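Local coordinates for protein (2Z,6E)-hedycaryol synthase (Kitasatospora setae, PDB 4MC3) that catalyses the magnesium-dependent cyclization of (2E,6E)-farnesyl diphosphate to (2Z,6E)-hedycaryol, a sesquiterpene alcohol, with release of diphosphate, at residues L192-P197 and R289-D294; L166-Y171 and V239-E244. All blocks are in the same frame, centred on the assembly; numbering follows the deposited sequence.

Both contacts belong to the all-helical class I terpene synthase alpha fold, and they lie on opposite sides of the chain's centre, about 36 Å apart between centres and about 23 Å between nearest atoms. Along the chain their segments alternate: 166-171 at the start of helix 168-178, then the loop 192-197, then 239-244 on helix 238-246, and last 289-294 on helix 286-309. Contact 1 is packing of a loop on the last helix, away from the annotated sites. Contact 2 sets a short helix against the start of the helix that carries R175, a substrate-binding residue by similarity. They are thus separate packing sites, only contact 2 near active-site residues; helix 250-282 touches both.

Contact 1 of 2, residues L192-P197 and R289-D294; sequences LPIFLP and REAAVD
This is an apolar loop-on-helix contact: L192, I194 and L196, on the loop between helices 181-188 and 198-201, bend round A291 and A292 near the start of helix 286-309. A291 is the middle of it. Its CB points at the loop and lies 4.1 Å from I194 CG1 and 4.2 Å from L192 CD1, so a methyl suits the place: the loop backbone comes so near that the carbonyl I194 O is 3.8 Å from A291 CB. That oxygen is buried here and has no polar partner in the model.

The leucines reach the helix beside this methyl. L192 brings both methyls, CD1 and CD2, up to the same side of the backbone carbonyl of A291, each 3.8 Å from A291 O, while CD2 also meets the CB of D294. L196 takes the neighbouring spot, its CD2 resting 3.6 Å from A292 CA, and A292 is small enough for the branch to settle onto the helix backbone. In I194, CG1 stands between the backbone N and the carbonyl carbon (chi1 60°), from where it touches A291. P193, whose ring restricts the backbone of the loop, puts CG at the exposed margin, 4.3 Å from E290 OE2.

The side chains of L192 and D294 slide past each other in opposite directions, and the carboxylate of D294 turns to other partners: OD2 forms salt bridges with R191 and R62; two positive partners would be expected to favour its charged form. E189, just past the end of helix 181-188, accepts a hydrogen bond from L196 N, which ties the loop back to its own start. Beyond these segments L196 touches Y295, I194 packs on R287 and A288, and L279 of helix 250-282 touches A292 and V293.

Contact 2 of 2, residues L166-Y171 and V239-E244; sequences LRLDDY and VTIIRE
I241 is a knob of helix 238-246 that fits into a hollow formed by L166, L168 and Y171 where helix 168-178 begins, packing of one helix against the N-terminal end of another in the class I terpene synthase fold. Each branch of the isoleucine has its own place. CG1, anti to its carbonyl carbon (chi1 -72°), lies 3.9 Å from L166 CB, the two side chains crossing at about a right angle. CG2 fits beside the backbone, 3.6 Å from L166 O and 4.1 Å from L168 CB. CD1 reaches over one face of the Y171 ring in a CH-pi contact, 3.5 Å from Y171 CG and displaced toward that side of the ring. The two branches at CB, one of them a carbon longer, let isoleucine meet three surfaces at once, and an alanine here would probably leave the face of Y171 and the side of L166 without their packing partner, opening a gap between the helices. At the margin, L168 CD2 rests against I242 CG1, 4.2 Å away.

R167, the N-cap residue, grips D169 side-on through NE and NH2, beside the first turn. The phenol of Y171 points onward to D222 of the NXXXSXXXE motif, with which its OH is hydrogen-bonded, and its side chain adjoins R175, a substrate-binding residue by similarity. A water bridges the two backbones, donating to I241 O at 2.8 Å and to L166 O at 3.2 Å.

Contact 1 of 2, residues L192-P197 and R289-D294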
# COMPACT_ATOMS: atom_id res chain seq x y z
N LEU A 192 8.66 -10.26 11.09
CA LEU A 192 8.06 -11.44 11.69
C LEU A 192 9.24 -12.43 12.04
O LEU A 192 10.31 -12.32 11.50
CB LEU A 192 7.10 -12.10 10.72
CG LEU A 192 5.89 -11.25 10.26
CD1 LEU A 192 5.09 -12.01 9.22
CD2 LEU A 192 5.02 -10.84 11.43
N PRO A 193 8.97 -13.35 12.96
CA PRO A 193 9.93 -14.42 13.31
C PRO A 193 10.26 -15.30 12.12
O PRO A 193 11.37 -15.78 12.03
CB PRO A 193 9.19 -15.21 14.39
CG PRO A 193 8.26 -14.21 15.00
CD PRO A 193 7.78 -13.38 13.82
N ILE A 194 9.34 -15.42 11.17
CA ILE A 194 9.64 -16.10 9.95
C ILE A 194 8.74 -15.52 8.88
O ILE A 194 7.68 -14.92 9.19
CB ILE A 194 9.41 -17.61 10.04
CG1 ILE A 194 7.94 -17.88 10.39
CG2 ILE A 194 10.48 -18.22 10.97
CD1 ILE A 194 7.66 -19.35 10.42
N PHE A 195 9.15 -15.69 7.63
CA PHE A 195 8.28 -15.33 6.52
C PHE A 195 7.03 -16.21 6.49
O PHE A 195 7.07 -17.40 6.89
CB PHE A 195 9.05 -15.37 5.17
CG PHE A 195 10.01 -14.27 5.00
CD1 PHE A 195 9.71 -13.20 4.21
CD2 PHE A 195 11.24 -14.26 5.69
CE1 PHE A 195 10.56 -12.14 4.10
CE2 PHE A 195 12.10 -13.21 5.54
CZ PHE A 195 11.77 -12.14 4.78
N LEU A 196 5.92 -15.70 5.97
CA LEU A 196 4.72 -16.50 5.78
C LEU A 196 5.01 -17.65 4.81
O LEU A 196 5.65 -17.48 3.79
CB LEU A 196 3.57 -15.67 5.23
CG LEU A 196 3.08 -14.42 5.98
CD1 LEU A 196 2.01 -13.71 5.21
CD2 LEU A 196 2.61 -14.80 7.38
N PRO A 197 4.50 -18.83 5.13
CA PRO A 197 4.56 -19.86 4.09
C PRO A 197 3.74 -19.42 2.87
O PRO A 197 2.69 -18.77 3.02
CB PRO A 197 3.87 -21.05 4.75
CG PRO A 197 3.97 -20.81 6.23
CD PRO A 197 3.93 -19.30 6.39
N ARG A 289 2.08 -20.16 12.46
CA ARG A 289 0.74 -19.69 12.87
C ARG A 289 0.81 -18.33 13.55
O ARG A 289 0.03 -17.42 13.22
CB ARG A 289 0.05 -20.69 13.80
CG ARG A 289 -0.16 -22.03 13.15
CD ARG A 289 -0.56 -23.02 14.24
NE ARG A 289 -0.92 -24.32 13.70
CZ ARG A 289 -2.18 -24.75 13.53
NH1 ARG A 289 -3.23 -23.99 13.85
NH2 ARG A 289 -2.39 -25.96 13.04
N GLU A 290 1.77 -18.17 14.45
CA GLU A 290 1.96 -16.92 15.17
C GLU A 290 2.29 -15.78 14.21
O GLU A 290 1.74 -14.67 14.32
CB GLU A 290 3.08 -17.09 16.22
CG GLU A 290 3.43 -15.86 17.04
CD GLU A 290 4.69 -16.06 17.89
OE1 GLU A 290 4.95 -17.21 18.33
OE2 GLU A 290 5.41 -15.06 18.13
N ALA A 291 3.19 -16.04 13.25
CA ALA A 291 3.59 -15.04 12.25
C ALA A 291 2.39 -14.61 11.41
O ALA A 291 2.19 -13.42 11.16
CB ALA A 291 4.70 -15.58 11.38
N ALA A 292 1.57 -15.58 11.00
CA ALA A 292 0.40 -15.26 10.22
C ALA A 292 -0.62 -14.42 11.01
O ALA A 292 -1.21 -13.45 10.46
CB ALA A 292 -0.25 -16.52 9.71
N VAL A 293 -0.83 -14.77 12.28
CA VAL A 293 -1.78 -13.97 13.08
C VAL A 293 -1.29 -12.53 13.31
O VAL A 293 -2.10 -11.57 13.27
CB VAL A 293 -2.03 -14.68 14.43
CG1 VAL A 293 -2.82 -13.79 15.39
CG2 VAL A 293 -2.77 -15.97 14.15
N ASP A 294 0.00 -12.36 13.53
CA ASP A 294 0.60 -11.05 13.75
C ASP A 294 0.50 -10.23 12.44
O ASP A 294 0.21 -9.02 12.48
CB ASP A 294 2.06 -11.21 14.21
CG ASP A 294 2.61 -10.04 15.03
OD1 ASP A 294 3.49 -10.29 15.88
OD2 ASP A 294 2.24 -8.88 14.84

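Contact 2 of 2, residues L166-Y171 and V239-E244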
# COMPACT_ATOMS: atom_id res chain seq x y z
N LEU A 166 -16.08 5.68 -15.99
CA LEU A 166 -15.29 4.63 -15.41
C LEU A 166 -16.22 3.64 -14.71
O LEU A 166 -17.29 4.03 -14.18
CB LEU A 166 -14.31 5.21 -14.40
CG LEU A 166 -13.24 6.17 -14.95
CD1 LEU A 166 -12.48 6.87 -13.82
CD2 LEU A 166 -12.27 5.36 -15.80
N ARG A 167 -15.85 2.37 -14.76
CA ARG A 167 -16.59 1.34 -14.07
C ARG A 167 -16.05 1.26 -12.66
O ARG A 167 -14.83 1.12 -12.46
CB ARG A 167 -16.45 -0.03 -14.75
CG ARG A 167 -17.08 -0.16 -16.13
CD ARG A 167 -16.86 -1.59 -16.67
NE ARG A 167 -17.36 -2.65 -15.77
CZ ARG A 167 -18.57 -3.21 -15.85
NH1 ARG A 167 -19.43 -2.84 -16.80
NH2 ARG A 167 -18.94 -4.17 -14.99
N LEU A 168 -16.93 1.22 -11.67
CA LEU A 168 -16.48 1.12 -10.27
C LEU A 168 -15.79 -0.18 -9.98
O LEU A 168 -14.78 -0.20 -9.24
CB LEU A 168 -17.66 1.30 -9.32
CG LEU A 168 -17.33 1.32 -7.83
CD1 LEU A 168 -16.49 2.57 -7.50
CD2 LEU A 168 -18.61 1.28 -6.96
N ASP A 169 -16.29 -1.29 -10.49
CA ASP A 169 -15.71 -2.58 -10.17
C ASP A 169 -14.27 -2.68 -10.71
O ASP A 169 -13.36 -3.09 -9.97
CB ASP A 169 -16.57 -3.79 -10.61
CG ASP A 169 -16.96 -3.79 -12.08
OD1 ASP A 169 -16.61 -2.91 -12.88
OD2 ASP A 169 -17.69 -4.73 -12.44
N ASP A 170 -14.05 -2.23 -11.92
CA ASP A 170 -12.70 -2.27 -12.48
C ASP A 170 -11.81 -1.29 -11.72
O ASP A 170 -10.59 -1.56 -11.51
CB ASP A 170 -12.72 -1.88 -13.95
CG ASP A 170 -13.37 -2.94 -14.84
OD1 ASP A 170 -13.58 -4.09 -14.41
OD2 ASP A 170 -13.73 -2.60 -15.97
N TYR A 171 -12.35 -0.12 -11.36
CA TYR A 171 -11.60 0.84 -10.52
C TYR A 171 -11.13 0.17 -9.24
O TYR A 171 -9.94 0.28 -8.86
CB TYR A 171 -12.40 2.11 -10.23
CG TYR A 171 -11.77 3.01 -9.17
CD1 TYR A 171 -10.65 3.76 -9.44
CD2 TYR A 171 -12.27 3.05 -7.88
CE1 TYR A 171 -10.09 4.56 -8.48
CE2 TYR A 171 -11.71 3.85 -6.91
CZ TYR A 171 -10.62 4.63 -7.22
OH TYR A 171 -10.02 5.42 -6.27
N VAL A 239 -15.82 8.24 -5.25
CA VAL A 239 -16.87 9.23 -5.06
C VAL A 239 -17.32 9.78 -6.40
O VAL A 239 -18.51 9.79 -6.75
CB VAL A 239 -16.44 10.35 -4.13
CG1 VAL A 239 -17.58 11.38 -4.04
CG2 VAL A 239 -16.10 9.84 -2.76
N THR A 240 -16.35 10.23 -7.15
CA THR A 240 -16.58 10.80 -8.48
C THR A 240 -17.22 9.79 -9.42
O THR A 240 -18.09 10.14 -10.19
CB THR A 240 -15.24 11.32 -9.06
OG1 THR A 240 -14.71 12.24 -8.11
CG2 THR A 240 -15.43 11.99 -10.39
N ILE A 241 -16.73 8.56 -9.40
CA ILE A 241 -17.22 7.52 -10.28
C ILE A 241 -18.72 7.27 -10.05
O ILE A 241 -19.49 7.14 -11.01
CB ILE A 241 -16.39 6.24 -10.13
CG1 ILE A 241 -15.00 6.45 -10.78
CG2 ILE A 241 -17.10 5.06 -10.75
CD1 ILE A 241 -13.95 5.42 -10.38
N ILE A 242 -19.11 7.18 -8.79
CA ILE A 242 -20.53 6.98 -8.43
C ILE A 242 -21.36 8.22 -8.82
O ILE A 242 -22.40 8.08 -9.47
CB ILE A 242 -20.70 6.63 -6.94
CG1 ILE A 242 -20.06 5.24 -6.67
CG2 ILE A 242 -22.17 6.67 -6.50
CD1 ILE A 242 -19.91 4.90 -5.20
N ARG A 243 -20.89 9.41 -8.42
CA ARG A 243 -21.58 10.65 -8.74
C ARG A 243 -21.83 10.79 -10.25
O ARG A 243 -22.95 11.13 -10.66
CB ARG A 243 -20.78 11.85 -8.22
CG ARG A 243 -21.52 13.19 -8.24
CD ARG A 243 -20.60 14.31 -7.78
NE ARG A 243 -19.36 14.40 -8.56
CZ ARG A 243 -19.26 14.92 -9.78
NH1 ARG A 243 -20.33 15.41 -10.40
NH2 ARG A 243 -18.08 14.95 -10.39
N GLU A 244 -20.82 10.55 -11.06
CA GLU A 244 -20.93 10.78 -12.50
C GLU A 244 -21.76 9.71 -13.20
O GLU A 244 -22.41 9.97 -14.22
CB GLU A 244 -19.54 10.86 -13.16
CG GLU A 244 -18.65 12.00 -12.67
CD GLU A 244 -18.78 13.29 -13.44
OE1 GLU A 244 -17.78 13.70 -14.07
OE2 GLU A 244 -19.87 13.90 -13.41
O HOH W 1 -18.65 6.85 -13.64